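Local coordinates for replication initiation and membrane attachment protein (Geobacillus stearothermophilus 10, PDB 5WTN), which probably takes part, as a tetrameric primosomal protein, in initiating and restarting DNA replication and in membrane attachment of the replicating DNA, at residues Y34-Y46 with I77-L89. Sequence-based numbering, arbitrary orientation.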
loop_
_atom_site.group_PDB
_atom_site.type_symbol
_atom_site.label_atom_id
_atom_site.label_comp_id
_atom_site.label_asym_id
_atom_site.label_seq_id
_atom_site.Cartn_x
_atom_site.Cartn_y
_atom_site.Cartn_z
ATOM N N TYR A 34 5.937 5.220 17.192
ATOM C CA TYR A 34 7.150 4.579 17.623
ATOM C C TYR A 34 8.411 5.412 17.496
ATOM O O TYR A 34 9.279 5.319 18.347
ATOM C CB TYR A 34 7.327 3.291 16.857
ATOM C CG TYR A 34 6.471 2.185 17.383
ATOM C CD1 TYR A 34 5.137 2.113 17.064
ATOM C CD2 TYR A 34 7.012 1.186 18.182
ATOM C CE1 TYR A 34 4.356 1.077 17.537
ATOM C CE2 TYR A 34 6.238 0.148 18.646
ATOM C CZ TYR A 34 4.911 0.103 18.323
ATOM O OH TYR A 34 4.145 -0.922 18.791
ATOM N N GLN A 35 8.536 6.202 16.437
ATOM C CA GLN A 35 9.800 6.903 16.202
ATOM C C GLN A 35 10.192 7.859 17.304
ATOM O O GLN A 35 11.335 7.861 17.697
ATOM C CB GLN A 35 9.833 7.618 14.860
ATOM C CG GLN A 35 11.246 7.961 14.399
ATOM C CD GLN A 35 11.247 8.872 13.180
ATOM O OE1 GLN A 35 12.296 9.348 12.729
ATOM N NE2 GLN A 35 10.080 9.105 12.633
ATOM N N PRO A 36 9.247 8.674 17.812
ATOM C CA PRO A 36 9.661 9.518 18.945
ATOM C C PRO A 36 10.221 8.724 20.136
ATOM O O PRO A 36 11.088 9.222 20.851
ATOM C CB PRO A 36 8.372 10.221 19.336
ATOM C CG PRO A 36 7.643 10.347 18.047
ATOM C CD PRO A 36 7.913 9.059 17.313
ATOM N N LEU A 37 9.747 7.503 20.345
ATOM C CA LEU A 37 10.260 6.713 21.439
ATOM C C LEU A 37 11.622 6.069 21.132
ATOM O O LEU A 37 12.531 6.143 21.956
ATOM C CB LEU A 37 9.226 5.678 21.882
ATOM C CG LEU A 37 7.890 6.237 22.420
ATOM C CD1 LEU A 37 7.090 5.159 23.149
ATOM C CD2 LEU A 37 8.098 7.439 23.316
ATOM N N ILE A 38 11.766 5.420 19.974
ATOM C CA ILE A 38 12.975 4.636 19.700
ATOM C C ILE A 38 14.071 5.359 18.904
ATOM O O ILE A 38 15.242 4.899 18.843
ATOM C CB ILE A 38 12.625 3.326 18.980
ATOM C CG1 ILE A 38 12.118 3.603 17.565
ATOM C CG2 ILE A 38 11.581 2.546 19.774
ATOM C CD1 ILE A 38 11.886 2.332 16.757
ATOM N N GLY A 39 13.691 6.490 18.315
ATOM C CA GLY A 39 14.598 7.315 17.548
ATOM C C GLY A 39 14.635 6.948 16.080
ATOM O O GLY A 39 14.238 5.848 15.691
ATOM N N CYS A 40 15.152 7.874 15.269
ATOM C CA CYS A 40 15.205 7.731 13.817
ATOM C C CYS A 40 16.052 6.574 13.287
ATOM O O CYS A 40 15.698 5.968 12.267
ATOM C CB CYS A 40 15.647 9.050 13.181
ATOM S SG CYS A 40 17.366 9.597 13.496
ATOM N N ARG A 41 17.166 6.264 13.945
ATOM C CA ARG A 41 18.046 5.238 13.383
ATOM C C ARG A 41 17.382 3.893 13.483
ATOM O O ARG A 41 17.428 3.126 12.543
ATOM C CB ARG A 41 19.425 5.198 14.046
ATOM C CG ARG A 41 20.135 6.535 14.113
ATOM C CD ARG A 41 21.494 6.381 14.766
ATOM N NE ARG A 41 21.680 7.270 15.909
ATOM C CZ ARG A 41 21.592 6.888 17.181
ATOM N NH1 ARG A 41 21.325 5.623 17.479
ATOM N NH2 ARG A 41 21.775 7.771 18.158
ATOM N N ALA A 42 16.746 3.616 14.614
ATOM C CA ALA A 42 16.028 2.359 14.781
ATOM C C ALA A 42 14.936 2.209 13.723
ATOM O O ALA A 42 14.693 1.106 13.225
ATOM C CB ALA A 42 15.442 2.282 16.144
ATOM N N LEU A 43 14.287 3.317 13.369
ATOM C CA LEU A 43 13.265 3.281 12.333
ATOM C C LEU A 43 13.845 2.779 11.013
ATOM O O LEU A 43 13.232 1.927 10.334
ATOM C CB LEU A 43 12.600 4.647 12.147
ATOM C CG LEU A 43 11.481 4.693 11.085
ATOM C CD1 LEU A 43 10.195 4.076 11.602
ATOM C CD2 LEU A 43 11.214 6.089 10.574
ATOM N N ALA A 44 15.023 3.283 10.649
ATOM C CA ALA A 44 15.614 2.864 9.382
ATOM C C ALA A 44 15.982 1.383 9.397
ATOM O O ALA A 44 15.769 0.689 8.403
ATOM C CB ALA A 44 16.785 3.695 9.025
ATOM N N LEU A 45 16.531 0.891 10.504
ATOM C CA LEU A 45 16.843 -0.519 10.575
ATOM C C LEU A 45 15.587 -1.371 10.369
ATOM O O LEU A 45 15.643 -2.453 9.774
ATOM C CB LEU A 45 17.488 -0.852 11.915
ATOM C CG LEU A 45 17.792 -2.323 12.216
ATOM C CD1 LEU A 45 18.682 -2.952 11.172
ATOM C CD2 LEU A 45 18.431 -2.439 13.561
ATOM N N TYR A 46 14.455 -0.892 10.878
ATOM C CA TYR A 46 13.229 -1.651 10.787
ATOM C C TYR A 46 12.767 -1.641 9.330
ATOM O O TYR A 46 12.319 -2.658 8.792
ATOM C CB TYR A 46 12.171 -1.055 11.716
ATOM C CG TYR A 46 10.882 -1.840 11.762
ATOM C CD1 TYR A 46 10.727 -2.895 12.642
ATOM C CD2 TYR A 46 9.819 -1.532 10.922
ATOM C CE1 TYR A 46 9.553 -3.631 12.693
ATOM C CE2 TYR A 46 8.627 -2.272 10.958
ATOM C CZ TYR A 46 8.498 -3.314 11.855
ATOM O OH TYR A 46 7.335 -4.062 11.923
ATOM N N ILE A 77 24.065 -0.622 14.223
ATOM C CA ILE A 77 23.052 -1.618 13.894
ATOM C C ILE A 77 22.656 -2.404 15.132
ATOM O O ILE A 77 21.469 -2.640 15.350
ATOM C CB ILE A 77 23.535 -2.642 12.866
ATOM C CG1 ILE A 77 23.620 -2.020 11.489
ATOM C CG2 ILE A 77 22.593 -3.815 12.798
ATOM C CD1 ILE A 77 24.263 -2.968 10.506
ATOM N N TYR A 78 23.634 -2.780 15.955
ATOM C CA TYR A 78 23.366 -3.663 17.089
ATOM C C TYR A 78 22.582 -2.917 18.142
ATOM O O TYR A 78 21.668 -3.452 18.750
ATOM C CB TYR A 78 24.665 -4.183 17.701
ATOM C CG TYR A 78 24.469 -4.998 18.954
ATOM C CD1 TYR A 78 24.151 -6.342 18.876
ATOM C CD2 TYR A 78 24.610 -4.429 20.213
ATOM C CE1 TYR A 78 23.968 -7.101 20.017
ATOM C CE2 TYR A 78 24.427 -5.178 21.355
ATOM C CZ TYR A 78 24.107 -6.515 21.246
ATOM O OH TYR A 78 23.924 -7.285 22.363
ATOM N N SER A 79 22.959 -1.676 18.368
ATOM C CA SER A 79 22.347 -0.921 19.421
ATOM C C SER A 79 20.878 -0.789 19.092
ATOM O O SER A 79 20.009 -1.046 19.925
ATOM C CB SER A 79 22.988 0.445 19.478
ATOM O OG SER A 79 22.880 0.933 20.788
ATOM N N GLU A 80 20.612 -0.415 17.846
ATOM C CA GLU A 80 19.258 -0.193 17.396
ATOM C C GLU A 80 18.459 -1.511 17.320
ATOM O O GLU A 80 17.285 -1.562 17.717
ATOM C CB GLU A 80 19.288 0.570 16.073
ATOM C CG GLU A 80 20.053 1.898 16.178
ATOM C CD GLU A 80 19.546 2.763 17.329
ATOM O OE1 GLU A 80 20.343 3.262 18.159
ATOM O OE2 GLU A 80 18.321 2.962 17.414
ATOM N N ARG A 81 19.104 -2.581 16.872
ATOM C CA ARG A 81 18.462 -3.877 16.876
ATOM C C ARG A 81 17.819 -4.201 18.230
ATOM O O ARG A 81 16.759 -4.809 18.305
ATOM C CB ARG A 81 19.469 -4.976 16.551
ATOM C CG ARG A 81 18.771 -6.250 16.136
ATOM C CD ARG A 81 19.628 -7.473 16.206
ATOM N NE ARG A 81 19.591 -8.081 17.526
ATOM C CZ ARG A 81 20.516 -8.927 17.955
ATOM N NH1 ARG A 81 21.527 -9.237 17.152
ATOM N NH2 ARG A 81 20.439 -9.450 19.179
ATOM N N LEU A 82 18.468 -3.779 19.297
ATOM C CA LEU A 82 18.021 -4.103 20.631
ATOM C C LEU A 82 16.839 -3.217 21.054
ATOM O O LEU A 82 15.966 -3.645 21.799
ATOM C CB LEU A 82 19.199 -3.973 21.611
ATOM C CG LEU A 82 19.934 -5.219 22.095
ATOM C CD1 LEU A 82 20.345 -6.110 20.944
ATOM C CD2 LEU A 82 21.137 -4.769 22.888
ATOM N N LYS A 83 16.818 -1.982 20.572
ATOM C CA LYS A 83 15.674 -1.125 20.802
ATOM C C LYS A 83 14.447 -1.718 20.143
ATOM O O LYS A 83 13.385 -1.746 20.732
ATOM C CB LYS A 83 15.928 0.272 20.279
ATOM C CG LYS A 83 17.004 0.962 21.040
ATOM C CD LYS A 83 17.065 2.410 20.658
ATOM C CE LYS A 83 18.280 3.070 21.249
ATOM N NZ LYS A 83 18.205 4.515 20.945
ATOM N N LEU A 84 14.608 -2.209 18.922
ATOM C CA LEU A 84 13.506 -2.860 18.237
ATOM C C LEU A 84 13.046 -4.080 19.006
ATOM O O LEU A 84 11.858 -4.337 19.068
ATOM C CB LEU A 84 13.858 -3.220 16.791
ATOM C CG LEU A 84 14.095 -2.041 15.857
ATOM C CD1 LEU A 84 14.141 -2.507 14.445
ATOM C CD2 LEU A 84 13.033 -0.991 16.009
ATOM N N GLU A 85 13.975 -4.806 19.618
ATOM C CA GLU A 85 13.623 -5.998 20.388
ATOM C C GLU A 85 12.776 -5.681 21.624
ATOM O O GLU A 85 11.702 -6.251 21.815
ATOM C CB GLU A 85 14.885 -6.759 20.799
ATOM C CG GLU A 85 15.536 -7.540 19.670
ATOM C CD GLU A 85 16.698 -8.391 20.143
ATOM O OE1 GLU A 85 16.706 -8.782 21.328
ATOM O OE2 GLU A 85 17.605 -8.666 19.329
ATOM N N GLY A 86 13.273 -4.775 22.460
ATOM C CA GLY A 86 12.633 -4.431 23.704
ATOM C C GLY A 86 11.271 -3.839 23.488
ATOM O O GLY A 86 10.355 -4.106 24.266
ATOM N N ILE A 87 11.108 -3.074 22.415
ATOM C CA ILE A 87 9.828 -2.423 22.181
ATOM C C ILE A 87 8.804 -3.314 21.452
ATOM O O ILE A 87 7.689 -2.885 21.177
ATOM C CB ILE A 87 9.972 -1.032 21.516
ATOM C CG1 ILE A 87 8.818 -0.124 21.968
ATOM C CG2 ILE A 87 9.988 -1.141 20.003
ATOM C CD1 ILE A 87 9.181 1.282 22.115
ATOM N N GLY A 88 9.188 -4.546 21.151
ATOM C CA GLY A 88 8.261 -5.508 20.615
ATOM C C GLY A 88 8.318 -5.686 19.114
ATOM O O GLY A 88 7.769 -6.654 18.582
ATOM N N LEU A 89 8.988 -4.753 18.439
ATOM C CA LEU A 89 9.114 -4.736 16.975
ATOM C C LEU A 89 9.924 -5.884 16.322
ATOM O O LEU A 89 9.798 -6.126 15.125
ATOM C CB LEU A 89 9.616 -3.375 16.518
ATOM C CG LEU A 89 8.548 -2.269 16.659
ATOM C CD1 LEU A 89 9.081 -0.889 16.305
ATOM C CD2 LEU A 89 7.285 -2.579 15.825
HETATM O O HOH W 1 15.768 5.647 22.628
#
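Glu80 reaches helix 40-46 with every part of its side chain. Its CB lies over Ala42 CA and beside Leu45 CD2, and CG then runs alongside Arg41 CB. The bend at chi2 (-53°) turns the carboxylate toward the N-terminal end of helix 40-46, where OE2 comes up to Ala42 CB while OE1 forms a salt bridge with Arg41 NH1 at 2.6 Å. That oxygen meets the guanidinium at its edge, in its plane, although the two flat groups stand 85° apart. Lys83 NZ adds a long, weaker ion pair to OE1 and binds a water, whose bond to Leu37 O is weak. With an alanine in place of Glu80, Arg41 would probably be left without its carboxylate mate and the charge of nearby Lys83 less well offset. Small Ala42 suits the crossing, its CA only 4.9 Å from that of Glu80; the axes of helices 40-46 and 77-86 cross at 84°, 8.9 Å apart. The fold is consistent with a winged-helix domain, helix 74-86 leading into the hairpin 90-95/104-109. Leu84 enters as a knob among Ile38, Ala42, Leu45 and Tyr46, its CD2 3.6 Å from Ile38 CD1. Beyond it, Leu89 fits between two tyrosines, CD1 3.5 Å from Tyr34 CD2 and CB against Tyr46 CE1. Both phenols suit these places, because their rings pack on leucine while Tyr46 OH bonds Arg110 O and Tyr34 OH bonds Leu113 N.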